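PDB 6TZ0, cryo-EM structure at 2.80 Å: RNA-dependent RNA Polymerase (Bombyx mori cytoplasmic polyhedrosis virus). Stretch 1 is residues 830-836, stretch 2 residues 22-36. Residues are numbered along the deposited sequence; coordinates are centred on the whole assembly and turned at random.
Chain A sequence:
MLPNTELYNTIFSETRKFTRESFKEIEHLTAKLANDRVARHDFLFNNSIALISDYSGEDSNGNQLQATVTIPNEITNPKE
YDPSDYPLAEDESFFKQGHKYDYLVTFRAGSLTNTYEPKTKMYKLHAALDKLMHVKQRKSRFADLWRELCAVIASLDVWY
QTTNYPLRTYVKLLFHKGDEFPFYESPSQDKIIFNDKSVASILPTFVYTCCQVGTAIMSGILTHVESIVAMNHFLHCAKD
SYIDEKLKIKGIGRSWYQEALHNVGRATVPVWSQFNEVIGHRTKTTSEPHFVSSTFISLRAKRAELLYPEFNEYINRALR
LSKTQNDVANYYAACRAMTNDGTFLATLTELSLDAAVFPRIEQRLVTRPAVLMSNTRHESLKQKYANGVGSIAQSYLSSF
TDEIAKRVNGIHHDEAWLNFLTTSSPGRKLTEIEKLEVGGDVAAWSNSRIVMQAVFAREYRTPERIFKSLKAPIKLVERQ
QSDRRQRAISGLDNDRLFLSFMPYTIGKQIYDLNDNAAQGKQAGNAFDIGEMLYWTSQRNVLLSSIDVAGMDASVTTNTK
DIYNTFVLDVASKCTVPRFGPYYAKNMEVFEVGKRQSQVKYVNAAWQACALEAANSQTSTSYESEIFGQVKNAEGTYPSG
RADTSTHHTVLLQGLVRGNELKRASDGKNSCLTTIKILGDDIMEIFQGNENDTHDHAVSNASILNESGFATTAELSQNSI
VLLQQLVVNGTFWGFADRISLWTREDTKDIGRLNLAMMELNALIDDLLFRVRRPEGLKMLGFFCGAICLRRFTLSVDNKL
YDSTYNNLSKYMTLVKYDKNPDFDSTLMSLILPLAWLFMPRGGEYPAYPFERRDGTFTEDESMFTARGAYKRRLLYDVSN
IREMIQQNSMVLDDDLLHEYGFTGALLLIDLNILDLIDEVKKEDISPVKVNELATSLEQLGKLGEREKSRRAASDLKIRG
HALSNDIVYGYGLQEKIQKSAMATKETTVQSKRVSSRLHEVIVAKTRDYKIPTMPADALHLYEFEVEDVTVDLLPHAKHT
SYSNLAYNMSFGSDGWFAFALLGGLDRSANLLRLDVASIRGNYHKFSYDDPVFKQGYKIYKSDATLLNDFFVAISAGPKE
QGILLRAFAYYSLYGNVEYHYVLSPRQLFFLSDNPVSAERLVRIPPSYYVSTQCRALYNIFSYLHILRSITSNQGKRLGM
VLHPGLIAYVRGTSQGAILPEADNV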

ATOM      1  N   LEU A 830      -6.944 -16.159  37.527  1.00 78.08           N
ATOM      2  CA  LEU A 830      -6.913 -14.974  38.371  1.00 78.08           C
ATOM      3  C   LEU A 830      -7.515 -13.799  37.621  1.00 78.08           C
ATOM      4  O   LEU A 830      -7.296 -13.632  36.419  1.00 78.08           O
ATOM      5  CB  LEU A 830      -5.492 -14.611  38.854  1.00 78.08           C
ATOM      6  CG  LEU A 830      -4.385 -14.092  37.936  1.00 78.08           C
ATOM      7  CD1 LEU A 830      -3.424 -13.252  38.738  1.00 78.08           C
ATOM      8  CD2 LEU A 830      -3.625 -15.253  37.342  1.00 78.08           C
ATOM      9  N   ILE A 831      -8.290 -12.998  38.337  1.00 70.27           N
ATOM     10  CA  ILE A 831      -8.894 -11.794  37.790  1.00 70.27           C
ATOM     11  C   ILE A 831      -8.263 -10.588  38.475  1.00 70.27           C
ATOM     12  O   ILE A 831      -8.094 -10.568  39.702  1.00 70.27           O
ATOM     13  CB  ILE A 831     -10.428 -11.825  37.924  1.00 70.27           C
ATOM     14  CG1 ILE A 831     -10.860 -12.085  39.360  1.00 70.27           C
ATOM     15  CG2 ILE A 831     -11.004 -12.917  37.043  1.00 70.27           C
ATOM     16  CD1 ILE A 831     -12.315 -11.934  39.575  1.00 70.27           C
ATOM     17  N   LEU A 832      -7.851  -9.626  37.680  1.00 63.15           N
ATOM     18  CA  LEU A 832      -7.160  -8.461  38.196  1.00 63.15           C
ATOM     19  C   LEU A 832      -8.145  -7.496  38.852  1.00 63.15           C
ATOM     20  O   LEU A 832      -9.319  -7.452  38.476  1.00 63.15           O
ATOM     21  CB  LEU A 832      -6.378  -7.786  37.069  1.00 63.15           C
ATOM     22  CG  LEU A 832      -7.020  -7.494  35.711  1.00 63.15           C
ATOM     23  CD1 LEU A 832      -7.742  -6.154  35.648  1.00 63.15           C
ATOM     24  CD2 LEU A 832      -5.953  -7.578  34.636  1.00 63.15           C
ATOM     25  N   PRO A 833      -7.710  -6.753  39.869  1.00 61.27           N
ATOM     26  CA  PRO A 833      -8.608  -5.783  40.501  1.00 61.27           C
ATOM     27  C   PRO A 833      -8.840  -4.580  39.604  1.00 61.27           C
ATOM     28  O   PRO A 833      -8.116  -4.339  38.638  1.00 61.27           O
ATOM     29  CB  PRO A 833      -7.861  -5.387  41.777  1.00 61.27           C
ATOM     30  CG  PRO A 833      -6.435  -5.617  41.454  1.00 61.27           C
ATOM     31  CD  PRO A 833      -6.410  -6.818  40.562  1.00 61.27           C
ATOM     32  N   LEU A 834      -9.878  -3.809  39.944  1.00 55.86           N
ATOM     33  CA  LEU A 834     -10.196  -2.629  39.151  1.00 55.86           C
ATOM     34  C   LEU A 834      -9.198  -1.500  39.349  1.00 55.86           C
ATOM     35  O   LEU A 834      -9.183  -0.564  38.547  1.00 55.86           O
ATOM     36  CB  LEU A 834     -11.595  -2.106  39.467  1.00 55.86           C
ATOM     37  CG  LEU A 834     -12.795  -2.921  39.024  1.00 55.86           C
ATOM     38  CD1 LEU A 834     -14.048  -2.179  39.399  1.00 55.86           C
ATOM     39  CD2 LEU A 834     -12.732  -3.147  37.547  1.00 55.86           C
ATOM     40  N   ALA A 835      -8.362  -1.562  40.386  1.00 55.79           N
ATOM     41  CA  ALA A 835      -7.341  -0.541  40.571  1.00 55.79           C
ATOM     42  C   ALA A 835      -6.225  -0.643  39.543  1.00 55.79           C
ATOM     43  O   ALA A 835      -5.469   0.315  39.380  1.00 55.79           O
ATOM     44  CB  ALA A 835      -6.758  -0.623  41.978  1.00 55.79           C
ATOM     45  N   TRP A 836      -6.117  -1.773  38.841  1.00 55.20           N
ATOM     46  CA  TRP A 836      -5.113  -1.925  37.794  1.00 55.20           C
ATOM     47  C   TRP A 836      -5.404  -1.034  36.594  1.00 55.20           C
ATOM     48  O   TRP A 836      -4.486  -0.695  35.839  1.00 55.20           O
ATOM     49  CB  TRP A 836      -5.046  -3.388  37.356  1.00 55.20           C
ATOM     50  CG  TRP A 836      -3.990  -3.656  36.355  1.00 55.20           C
ATOM     51  CD1 TRP A 836      -2.656  -3.796  36.584  1.00 55.20           C
ATOM     52  CD2 TRP A 836      -4.163  -3.710  34.940  1.00 55.20           C
ATOM     53  NE1 TRP A 836      -1.993  -3.992  35.401  1.00 55.20           N
ATOM     54  CE2 TRP A 836      -2.898  -3.934  34.374  1.00 55.20           C
ATOM     55  CE3 TRP A 836      -5.270  -3.597  34.097  1.00 55.20           C
ATOM     56  CZ2 TRP A 836      -2.709  -4.058  33.005  1.00 55.20           C
ATOM     57  CZ3 TRP A 836      -5.083  -3.726  32.744  1.00 55.20           C
ATOM     58  CH2 TRP A 836      -3.814  -3.954  32.209  1.00 55.20           C
TER
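Stretch 2, residues 22-36: SFKEIEHLTAKLAND

Stretch 2 is a helix through most of its length. From Phe23 to Ala34 phi lies between -62 and -83° and psi between -23 and -45°, and a ladder of i to i+4 bonds, from Ile26 N to Ser22 O (3.2 Å) through Ala34 N to Thr30 O (2.9 Å), confirms the alpha form; the last rung, Asn35 N to Ala31 O at 2.9 Å, is weak. Stretch 1 is a short strand end, Leu830-Ile831, then a turn, then a 3-10 segment from Leu834. The two run in opposite senses: as stretch 1 advances from Ile831 to Leu834, the nearest CA on the helix steps back one helical turn, from Ala31 to Glu27. The CA of Ile831 lies 7.5 Å from the CA of Ala31, and the CA of Leu834 lies 6.3 Å from the CA of Glu27. Touching residues are at least 796 positions apart in sequence, and 376 Å² is buried between the stretches, both sides summed.

Leu830 leads off with its CA-to-CB bond pointing away, and its side chain makes no contact with the helix. The alternation expected of a strand then turns Ile831 toward the helix. With chi1 at 54° (p) and chi2 at 172° (t), its CD1 lies 3.7 Å from CB of Ala31, normal contact between apolar carbons. CG2 of Ile831 reaches OD1 of Asn35 at 3.3 Å, and CD1 of Ile831 also comes within 3.9 Å of ND2 of Asn35. Leu832 points away again and makes no contact.

Pro833 is oriented sideways, and its CB lies 3.6 Å from OE2 of Glu27, whose extended side chain (chi1 and chi2 both t) brings the carboxylate nearer. The carbonyl O of Pro833 accepts from Trp836 N at 3.3 Å, an i to i+3 bond consistent with the 3-10 geometry.

Leu834 is the centre of the contact, with 101 Å² covered, the largest share of any residue. Its CB lies against CZ of Phe23 at 3.6 Å, while CD1 reaches the helix at CG2 of Ile26 (3.8 Å), CA of Glu27 (3.7 Å) and OG1 of Thr30 (4.1 Å). The hydroxyl OG1 of Thr30 donates to Ile26 O within the helix at 2.6 Å, so its polar need is met locally beside an apolar methyl.

Ala835 is sideways, its backbone N lying 3.8 Å from CZ of Phe23, near the plane of the ring and at its edge. Trp836 ends the stretch out of reach. No hydrogen bond crosses between the stretches; the fit rests on packing.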

ATOM      1  N   SER A  22     -18.571   1.356  47.640  1.00 56.18           N
ATOM      2  CA  SER A  22     -19.047   1.364  46.265  1.00 56.18           C
ATOM      3  C   SER A  22     -18.055   0.769  45.283  1.00 56.18           C
ATOM      4  O   SER A  22     -18.468   0.225  44.255  1.00 56.18           O
ATOM      5  CB  SER A  22     -19.386   2.795  45.835  1.00 56.18           C
ATOM      6  OG  SER A  22     -18.246   3.627  45.855  1.00 56.18           O
ATOM      7  N   PHE A  23     -16.759   0.848  45.583  1.00 55.18           N
ATOM      8  CA  PHE A  23     -15.744   0.333  44.672  1.00 55.18           C
ATOM      9  C   PHE A  23     -15.695  -1.190  44.712  1.00 55.18           C
ATOM     10  O   PHE A  23     -15.545  -1.843  43.671  1.00 55.18           O
ATOM     11  CB  PHE A  23     -14.391   0.944  45.034  1.00 55.18           C
ATOM     12  CG  PHE A  23     -13.286   0.615  44.076  1.00 55.18           C
ATOM     13  CD1 PHE A  23     -13.237   1.211  42.828  1.00 55.18           C
ATOM     14  CD2 PHE A  23     -12.276  -0.254  44.437  1.00 55.18           C
ATOM     15  CE1 PHE A  23     -12.222   0.921  41.949  1.00 55.18           C
ATOM     16  CE2 PHE A  23     -11.258  -0.546  43.558  1.00 55.18           C
ATOM     17  CZ  PHE A  23     -11.227   0.049  42.318  1.00 55.18           C
ATOM     18  N   LYS A  24     -15.845  -1.768  45.908  1.00 58.68           N
ATOM     19  CA  LYS A  24     -15.872  -3.218  46.059  1.00 58.68           C
ATOM     20  C   LYS A  24     -17.113  -3.823  45.419  1.00 58.68           C
ATOM     21  O   LYS A  24     -17.055  -4.927  44.869  1.00 58.68           O
ATOM     22  CB  LYS A  24     -15.806  -3.571  47.545  1.00 58.68           C
ATOM     23  CG  LYS A  24     -15.750  -5.053  47.856  1.00 58.68           C
ATOM     24  CD  LYS A  24     -15.584  -5.284  49.345  1.00 58.68           C
ATOM     25  CE  LYS A  24     -16.855  -4.926  50.096  1.00 58.68           C
ATOM     26  NZ  LYS A  24     -17.965  -5.863  49.776  1.00 58.68           N
ATOM     27  N   GLU A  25     -18.229  -3.095  45.445  1.00 56.52           N
ATOM     28  CA  GLU A  25     -19.471  -3.577  44.851  1.00 56.52           C
ATOM     29  C   GLU A  25     -19.373  -3.649  43.329  1.00 56.52           C
ATOM     30  O   GLU A  25     -19.795  -4.642  42.719  1.00 56.52           O
ATOM     31  CB  GLU A  25     -20.607  -2.658  45.283  1.00 56.52           C
ATOM     32  CG  GLU A  25     -21.982  -3.110  44.896  1.00 56.52           C
ATOM     33  CD  GLU A  25     -23.050  -2.174  45.424  1.00 56.52           C
ATOM     34  OE1 GLU A  25     -22.691  -1.131  46.010  1.00 56.52           O
ATOM     35  OE2 GLU A  25     -24.248  -2.486  45.274  1.00 56.52           O
ATOM     36  N   ILE A  26     -18.816  -2.608  42.706  1.00 56.00           N
ATOM     37  CA  ILE A  26     -18.587  -2.609  41.264  1.00 56.00           C
ATOM     38  C   ILE A  26     -17.561  -3.666  40.887  1.00 56.00           C
ATOM     39  O   ILE A  26     -17.699  -4.342  39.859  1.00 56.00           O
ATOM     40  CB  ILE A  26     -18.164  -1.200  40.803  1.00 56.00           C
ATOM     41  CG1 ILE A  26     -19.302  -0.220  41.034  1.00 56.00           C
ATOM     42  CG2 ILE A  26     -17.758  -1.170  39.337  1.00 56.00           C
ATOM     43  CD1 ILE A  26     -20.549  -0.562  40.255  1.00 56.00           C
ATOM     44  N   GLU A  27     -16.543  -3.847  41.733  1.00 58.26           N
ATOM     45  CA  GLU A  27     -15.535  -4.878  41.506  1.00 58.26           C
ATOM     46  C   GLU A  27     -16.157  -6.271  41.510  1.00 58.26           C
ATOM     47  O   GLU A  27     -15.903  -7.076  40.606  1.00 58.26           O
ATOM     48  CB  GLU A  27     -14.450  -4.745  42.572  1.00 58.26           C
ATOM     49  CG  GLU A  27     -13.257  -5.627  42.377  1.00 58.26           C
ATOM     50  CD  GLU A  27     -12.138  -5.324  43.350  1.00 58.26           C
ATOM     51  OE1 GLU A  27     -12.327  -4.453  44.223  1.00 58.26           O
ATOM     52  OE2 GLU A  27     -11.061  -5.946  43.228  1.00 58.26           O
ATOM     53  N   HIS A  28     -17.059  -6.524  42.463  1.00 56.53           N
ATOM     54  CA  HIS A  28     -17.754  -7.804  42.552  1.00 56.53           C
ATOM     55  C   HIS A  28     -18.681  -8.040  41.363  1.00 56.53           C
ATOM     56  O   HIS A  28     -18.682  -9.132  40.783  1.00 56.53           O
ATOM     57  CB  HIS A  28     -18.531  -7.862  43.865  1.00 56.53           C
ATOM     58  CG  HIS A  28     -19.327  -9.116  44.047  1.00 56.53           C
ATOM     59  ND1 HIS A  28     -18.743 -10.339  44.294  1.00 56.53           N
ATOM     60  CD2 HIS A  28     -20.664  -9.332  44.041  1.00 56.53           C
ATOM     61  CE1 HIS A  28     -19.685 -11.256  44.418  1.00 56.53           C
ATOM     62  NE2 HIS A  28     -20.860 -10.671  44.271  1.00 56.53           N
ATOM     63  N   LEU A  29     -19.465  -7.033  40.972  1.00 55.29           N
ATOM     64  CA  LEU A  29     -20.428  -7.247  39.894  1.00 55.29           C
ATOM     65  C   LEU A  29     -19.758  -7.358  38.527  1.00 55.29           C
ATOM     66  O   LEU A  29     -20.168  -8.181  37.697  1.00 55.29           O
ATOM     67  CB  LEU A  29     -21.474  -6.141  39.895  1.00 55.29           C
ATOM     68  CG  LEU A  29     -22.459  -6.282  41.045  1.00 55.29           C
ATOM     69  CD1 LEU A  29     -23.388  -5.107  41.075  1.00 55.29           C
ATOM     70  CD2 LEU A  29     -23.241  -7.566  40.881  1.00 55.29           C
ATOM     71  N   THR A  30     -18.724  -6.557  38.268  1.00 54.68           N
ATOM     72  CA  THR A  30     -18.017  -6.693  37.001  1.00 54.68           C
ATOM     73  C   THR A  30     -17.185  -7.969  36.954  1.00 54.68           C
ATOM     74  O   THR A  30     -17.001  -8.541  35.874  1.00 54.68           O
ATOM     75  CB  THR A  30     -17.150  -5.462  36.750  1.00 54.68           C
ATOM     76  OG1 THR A  30     -16.264  -5.268  37.856  1.00 54.68           O
ATOM     77  CG2 THR A  30     -18.021  -4.228  36.565  1.00 54.68           C
ATOM     78  N   ALA A  31     -16.723  -8.463  38.109  1.00 57.01           N
ATOM     79  CA  ALA A  31     -16.105  -9.785  38.142  1.00 57.01           C
ATOM     80  C   ALA A  31     -17.122 -10.881  37.844  1.00 57.01           C
ATOM     81  O   ALA A  31     -16.808 -11.855  37.147  1.00 57.01           O
ATOM     82  CB  ALA A  31     -15.460 -10.016  39.504  1.00 57.01           C
ATOM     83  N   LYS A  32     -18.345 -10.734  38.361  1.00 56.36           N
ATOM     84  CA  LYS A  32     -19.386 -11.726  38.111  1.00 56.36           C
ATOM     85  C   LYS A  32     -19.809 -11.723  36.646  1.00 56.36           C
ATOM     86  O   LYS A  32     -20.155 -12.770  36.090  1.00 56.36           O
ATOM     87  CB  LYS A  32     -20.581 -11.463  39.030  1.00 56.36           C
ATOM     88  CG  LYS A  32     -21.692 -12.493  38.964  1.00 56.36           C
ATOM     89  CD  LYS A  32     -22.774 -12.192  39.990  1.00 56.36           C
ATOM     90  CE  LYS A  32     -23.984 -13.099  39.810  1.00 56.36           C
ATOM     91  NZ  LYS A  32     -23.666 -14.528  40.083  1.00 56.36           N
ATOM     92  N   LEU A  33     -19.770 -10.558  35.996  1.00 52.65           N
ATOM     93  CA  LEU A  33     -20.037 -10.541  34.561  1.00 52.65           C
ATOM     94  C   LEU A  33     -18.856 -11.048  33.744  1.00 52.65           C
ATOM     95  O   LEU A  33     -19.053 -11.575  32.646  1.00 52.65           O
ATOM     96  CB  LEU A  33     -20.428  -9.143  34.094  1.00 52.65           C
ATOM     97  CG  LEU A  33     -21.809  -8.696  34.545  1.00 52.65           C
ATOM     98  CD1 LEU A  33     -22.092  -7.302  34.043  1.00 52.65           C
ATOM     99  CD2 LEU A  33     -22.857  -9.671  34.054  1.00 52.65           C
ATOM    100  N   ALA A  34     -17.629 -10.898  34.239  1.00 56.62           N
ATOM    101  CA  ALA A  34     -16.482 -11.350  33.463  1.00 56.62           C
ATOM    102  C   ALA A  34     -16.199 -12.840  33.606  1.00 56.62           C
ATOM    103  O   ALA A  34     -15.575 -13.418  32.712  1.00 56.62           O
ATOM    104  CB  ALA A  34     -15.235 -10.557  33.856  1.00 56.62           C
ATOM    105  N   ASN A  35     -16.636 -13.480  34.692  1.00 60.95           N
ATOM    106  CA  ASN A  35     -16.203 -14.854  34.948  1.00 60.95           C
ATOM    107  C   ASN A  35     -17.026 -15.891  34.186  1.00 60.95           C
ATOM    108  O   ASN A  35     -16.484 -16.637  33.365  1.00 60.95           O
ATOM    109  CB  ASN A  35     -16.234 -15.143  36.449  1.00 60.95           C
ATOM    110  CG  ASN A  35     -15.109 -14.462  37.192  1.00 60.95           C
ATOM    111  OD1 ASN A  35     -13.973 -14.428  36.723  1.00 60.95           O
ATOM    112  ND2 ASN A  35     -15.420 -13.910  38.355  1.00 60.95           N
ATOM    113  N   ASP A  36     -18.327 -15.974  34.454  1.00 58.95           N
ATOM    114  CA  ASP A  36     -19.153 -17.058  33.941  1.00 58.95           C
ATOM    115  C   ASP A  36     -20.211 -16.561  32.964  1.00 58.95           C
ATOM    116  O   ASP A  36     -20.664 -15.417  33.037  1.00 58.95           O
ATOM    117  CB  ASP A  36     -19.825 -17.823  35.084  1.00 58.95           C
ATOM    118  CG  ASP A  36     -20.588 -16.919  36.027  1.00 58.95           C
ATOM    119  OD1 ASP A  36     -20.460 -15.686  35.906  1.00 58.95           O
ATOM    120  OD2 ASP A  36     -21.322 -17.442  36.893  1.00 58.95           O
TER